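Tyrosyl-DNA phosphodiesterase 2 (Danio rerio, PDB 4F1H) belongs to the endonuclease/exonuclease/phosphatase family and has a DNase I-like fold, in which two beta sheets pack together, with a magnesium ion bound. Local coordinates at residues V79-S84 / L99-T104; L32-V37 / M73-R78. All coordinates share one frame; numbering follows the deposited sequence.

Contact 1. Residues V79-S84 / L99-T104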
# COMPACT_ATOMS: atom_id res chain seq x y z
N VAL B 79 15.26 15.46 -27.22
CA VAL B 79 13.86 15.05 -27.14
C VAL B 79 13.03 15.91 -28.10
O VAL B 79 13.17 17.14 -28.10
CB VAL B 79 13.38 15.32 -25.66
CG1 VAL B 79 11.90 15.11 -25.51
CG2 VAL B 79 14.18 14.43 -24.67
N LYS B 80 12.16 15.27 -28.89
CA LYS B 80 11.24 16.00 -29.76
C LYS B 80 9.86 15.94 -29.16
O LYS B 80 9.38 14.87 -28.82
CB LYS B 80 11.22 15.38 -31.16
CG LYS B 80 12.54 15.66 -31.91
CD LYS B 80 12.68 14.76 -33.12
CE LYS B 80 13.99 15.01 -33.84
NZ LYS B 80 14.09 14.13 -35.04
N PHE B 81 9.20 17.09 -29.06
CA PHE B 81 7.90 17.13 -28.42
C PHE B 81 6.78 16.74 -29.38
O PHE B 81 6.80 17.13 -30.57
CB PHE B 81 7.68 18.56 -27.91
CG PHE B 81 6.31 18.81 -27.35
CD1 PHE B 81 5.95 18.31 -26.10
CD2 PHE B 81 5.39 19.58 -28.06
CE1 PHE B 81 4.65 18.53 -25.56
CE2 PHE B 81 4.10 19.83 -27.53
CZ PHE B 81 3.74 19.32 -26.25
N LEU B 82 5.81 15.99 -28.88
CA LEU B 82 4.64 15.60 -29.69
C LEU B 82 3.37 16.33 -29.25
O LEU B 82 2.71 16.96 -30.07
CB LEU B 82 4.36 14.10 -29.62
CG LEU B 82 5.48 13.23 -30.18
CD1 LEU B 82 5.22 11.75 -29.94
CD2 LEU B 82 5.72 13.55 -31.70
N GLU B 83 2.99 16.17 -27.98
CA GLU B 83 1.78 16.82 -27.47
C GLU B 83 1.78 16.72 -25.94
O GLU B 83 2.52 15.92 -25.38
CB GLU B 83 0.53 16.13 -28.05
CG GLU B 83 0.37 14.68 -27.61
CD GLU B 83 -1.01 14.14 -27.93
OE1 GLU B 83 -1.12 13.44 -28.94
OE2 GLU B 83 -1.96 14.42 -27.17
N SER B 84 0.98 17.56 -25.28
CA SER B 84 0.92 17.56 -23.82
C SER B 84 -0.52 17.67 -23.42
O SER B 84 -1.38 18.06 -24.24
CB SER B 84 1.73 18.69 -23.18
OG SER B 84 1.24 20.00 -23.45
N LEU B 99 0.30 16.23 -15.14
CA LEU B 99 0.82 16.88 -16.35
C LEU B 99 1.53 15.82 -17.18
O LEU B 99 2.41 15.11 -16.67
CB LEU B 99 1.80 18.00 -15.94
CG LEU B 99 2.66 18.68 -17.02
CD1 LEU B 99 1.82 19.35 -18.14
CD2 LEU B 99 3.62 19.69 -16.32
N ILE B 100 1.15 15.68 -18.46
CA ILE B 100 1.66 14.60 -19.31
C ILE B 100 2.26 15.26 -20.54
O ILE B 100 1.63 16.12 -21.13
CB ILE B 100 0.49 13.69 -19.75
CG1 ILE B 100 -0.07 12.94 -18.53
CG2 ILE B 100 0.95 12.71 -20.85
CD1 ILE B 100 -1.42 12.29 -18.74
N ALA B 101 3.48 14.87 -20.92
CA ALA B 101 4.09 15.29 -22.20
C ALA B 101 4.49 14.04 -22.95
O ALA B 101 5.18 13.18 -22.41
CB ALA B 101 5.31 16.19 -21.99
N GLN B 102 4.02 13.91 -24.19
CA GLN B 102 4.42 12.81 -25.07
C GLN B 102 5.52 13.32 -25.98
O GLN B 102 5.43 14.40 -26.52
CB GLN B 102 3.22 12.35 -25.90
CG GLN B 102 2.10 11.88 -25.01
CD GLN B 102 1.04 11.10 -25.76
OE1 GLN B 102 -0.14 11.46 -25.77
NE2 GLN B 102 1.47 10.01 -26.38
N VAL B 103 6.60 12.55 -26.09
CA VAL B 103 7.77 13.00 -26.82
C VAL B 103 8.38 11.80 -27.55
O VAL B 103 7.97 10.66 -27.30
CB VAL B 103 8.85 13.60 -25.88
CG1 VAL B 103 8.24 14.73 -24.98
CG2 VAL B 103 9.53 12.50 -25.01
N THR B 104 9.34 12.04 -28.46
CA THR B 104 10.17 10.94 -28.98
C THR B 104 11.63 11.17 -28.58
O THR B 104 12.10 12.31 -28.53
CB THR B 104 10.08 10.73 -30.53
OG1 THR B 104 10.57 11.88 -31.20
CG2 THR B 104 8.66 10.54 -30.96
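Glu83 and Gln102 run side by side on one face of the sheet and point the same way, their carboxylate and amide planes 31° apart. Gln102 OE1 lies 3.6 Å from Glu83 CD, the two extended chains meeting alongside. Further along that face, Thr104 OG1 lies 3.6 Å from Lys80 CB. Leu82 instead points toward the partner strand, and its CD1 meets Thr104 CG2 at 3.8 Å, the side chains at about a right angle. The strands form the antiparallel hairpin of 80-88 and 97-105, interrupted by a classic beta bulge: Leu82 and Glu83 both face Gln102, whose backbone O takes Leu82 N at 2.9 Å and, more weakly, Glu83 N at 3.3 Å. Gln102 N returns a bond to Glu83 O at 2.8 Å, completing the bulge. Phe81 and Val103 occupy the opposite face, which meets the other sheet at Leu74. With CG anti to the backbone N (chi1 174°), the Phe81 ring leans forward along its own strand, Glu83 N above its centre and Ala101 CB at its edge, and it stacks on Phe61. At the start of the segment, Val79 CG1 presses against Val103 CB at 3.4 Å, tighter than ordinary van der Waals contact.

Contact 2. Residues L32-V37 / M73-R78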
# COMPACT_ATOMS: atom_id res chain seq x y z
N LEU B 32 25.24 20.60 -14.57
CA LEU B 32 26.11 19.42 -14.35
C LEU B 32 25.54 18.12 -14.90
O LEU B 32 26.22 17.37 -15.63
CB LEU B 32 26.44 19.30 -12.85
CG LEU B 32 27.17 18.02 -12.45
CD1 LEU B 32 28.50 17.93 -13.18
CD2 LEU B 32 27.40 18.09 -10.96
N TYR B 33 24.28 17.82 -14.57
CA TYR B 33 23.68 16.55 -14.91
C TYR B 33 23.07 16.49 -16.31
O TYR B 33 22.84 15.40 -16.82
CB TYR B 33 22.64 16.12 -13.86
CG TYR B 33 23.33 15.63 -12.59
CD1 TYR B 33 23.80 16.52 -11.63
CD2 TYR B 33 23.53 14.27 -12.37
CE1 TYR B 33 24.47 16.06 -10.47
CE2 TYR B 33 24.20 13.81 -11.23
CZ TYR B 33 24.65 14.72 -10.28
OH TYR B 33 25.33 14.31 -9.14
N THR B 34 22.80 17.66 -16.91
CA THR B 34 22.20 17.78 -18.24
C THR B 34 21.16 16.70 -18.54
O THR B 34 21.27 15.95 -19.53
CB THR B 34 23.29 17.85 -19.37
OG1 THR B 34 24.07 16.64 -19.36
CG2 THR B 34 24.16 19.06 -19.17
N PRO B 35 20.12 16.61 -17.69
CA PRO B 35 19.13 15.55 -17.84
C PRO B 35 18.33 15.77 -19.12
O PRO B 35 18.09 16.93 -19.47
CB PRO B 35 18.21 15.74 -16.61
CG PRO B 35 18.46 17.19 -16.14
CD PRO B 35 19.89 17.48 -16.52
N ASP B 36 17.92 14.70 -19.78
CA ASP B 36 16.97 14.80 -20.90
C ASP B 36 15.59 15.35 -20.51
O ASP B 36 14.97 16.06 -21.29
CB ASP B 36 16.82 13.44 -21.56
CG ASP B 36 18.16 12.91 -22.03
OD1 ASP B 36 18.93 13.72 -22.62
OD2 ASP B 36 18.48 11.72 -21.76
N VAL B 37 15.15 15.03 -19.30
CA VAL B 37 13.83 15.45 -18.82
C VAL B 37 13.96 15.90 -17.38
O VAL B 37 14.65 15.24 -16.57
CB VAL B 37 12.80 14.31 -18.86
CG1 VAL B 37 11.37 14.83 -18.54
CG2 VAL B 37 12.78 13.62 -20.26
N MET B 73 10.48 19.90 -18.05
CA MET B 73 11.45 20.55 -18.94
C MET B 73 12.01 19.46 -19.83
O MET B 73 12.38 18.36 -19.35
CB MET B 73 12.59 21.17 -18.12
CG MET B 73 12.10 22.25 -17.19
SD MET B 73 13.40 22.75 -16.00
CE MET B 73 14.73 23.30 -17.12
N LEU B 74 12.07 19.73 -21.13
CA LEU B 74 12.58 18.77 -22.13
C LEU B 74 13.86 19.29 -22.78
O LEU B 74 13.90 20.44 -23.25
CB LEU B 74 11.53 18.56 -23.24
CG LEU B 74 10.15 18.12 -22.75
CD1 LEU B 74 9.11 18.04 -23.92
CD2 LEU B 74 10.27 16.81 -22.00
N ARG B 75 14.93 18.50 -22.81
CA ARG B 75 16.16 18.98 -23.43
C ARG B 75 15.99 18.97 -24.95
O ARG B 75 15.90 17.89 -25.55
CB ARG B 75 17.34 18.08 -23.06
CG ARG B 75 18.71 18.73 -23.42
CD ARG B 75 19.86 18.26 -22.50
NE ARG B 75 21.09 19.02 -22.80
CZ ARG B 75 21.61 19.98 -22.03
NH1 ARG B 75 21.08 20.30 -20.86
NH2 ARG B 75 22.72 20.61 -22.42
N LYS B 76 15.99 20.15 -25.57
CA LYS B 76 15.61 20.27 -26.98
C LYS B 76 16.51 19.48 -27.92
O LYS B 76 16.05 18.97 -28.95
CB LYS B 76 15.57 21.74 -27.38
CG LYS B 76 14.46 22.52 -26.68
CD LYS B 76 14.40 23.99 -27.13
CE LYS B 76 15.32 24.89 -26.34
NZ LYS B 76 15.26 26.31 -26.86
N SER B 77 17.78 19.35 -27.56
CA SER B 77 18.71 18.65 -28.45
C SER B 77 18.54 17.13 -28.42
O SER B 77 19.04 16.42 -29.30
CB SER B 77 20.14 19.01 -28.08
OG SER B 77 20.46 18.58 -26.76
N ARG B 78 17.81 16.63 -27.42
CA ARG B 78 17.67 15.18 -27.20
C ARG B 78 16.27 14.61 -27.39
O ARG B 78 16.12 13.40 -27.63
CB ARG B 78 18.19 14.82 -25.80
CG ARG B 78 19.69 15.08 -25.69
CD ARG B 78 20.46 13.80 -25.96
NE ARG B 78 20.29 12.87 -24.84
CZ ARG B 78 20.75 11.61 -24.83
NH1 ARG B 78 21.43 11.13 -25.88
NH2 ARG B 78 20.54 10.85 -23.77
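Asp36 OD2 is gripped twice, by Arg78 NH2 at 3.0 Å and by the backbone N of Ser5. The second carboxylate oxygen, OD1, receives Arg78 NE at 2.7 Å in an almost straight bond (178°), which completes a bidentate, side-on salt bridge. It joins the turn leading from helix 19-33 into strand 37-43 to the turn that follows strand 69-75; the two strands are antiparallel neighbours in one sheet of the DNase I-like fold. The guanidinium approaches edge-on, with OD1 in its plane, but the carboxylate is turned 38° against it and NE reaches OD1 from above the carboxylate plane. Bends at chi2 and chi3 curl the Arg78 chain around OD1, bringing CB and CG as well as NE close to it. Arg78 itself is set by a type I turn, closed by its N bonding to Arg75 O. NH2 also bonds to Asp1 O, so Asp36 and the N terminus share this arginine.

Arg75 N donates to Asp36 O at 2.9 Å. The Arg75 side chain extends past the backbone of Pro35 to Thr34, which leaves the helix with positive phi. Thr34 CB sits 3.6 Å above one face of the Arg75 guanidinium, towards its rim, while NH1 bonds to Tyr58 OH, which also bonds to Pro35 O. Val37 and Leu74 form a non-hydrogen-bonded pair: their side chains lie side by side, and Val37 CG1 meets Leu74 CD2 at 4.1 Å.

Overall arrangement
From the N terminus, the chain passes through strand 4-10 and helix 19-33 before reaching the first half of contact 2. Helix 45-54 and strand 58-62 follow, and contact 2 closes this 35-residue excursion when strand 69-75 returns beside strand 37-43. Contact 1 opens immediately afterwards at Val79 and closes the shorter hairpin of strands 80-88 and 97-105, so the two are in series, neither nesting nor crossing. Contact 2 belongs to the six-stranded sheet and contact 1 to the other sheet of the fold. Their centres are about 13 Å apart, and the sheets meet where Leu74 CD1 packs against Val103 CG1 at 3.6 Å and against the Phe81 ring.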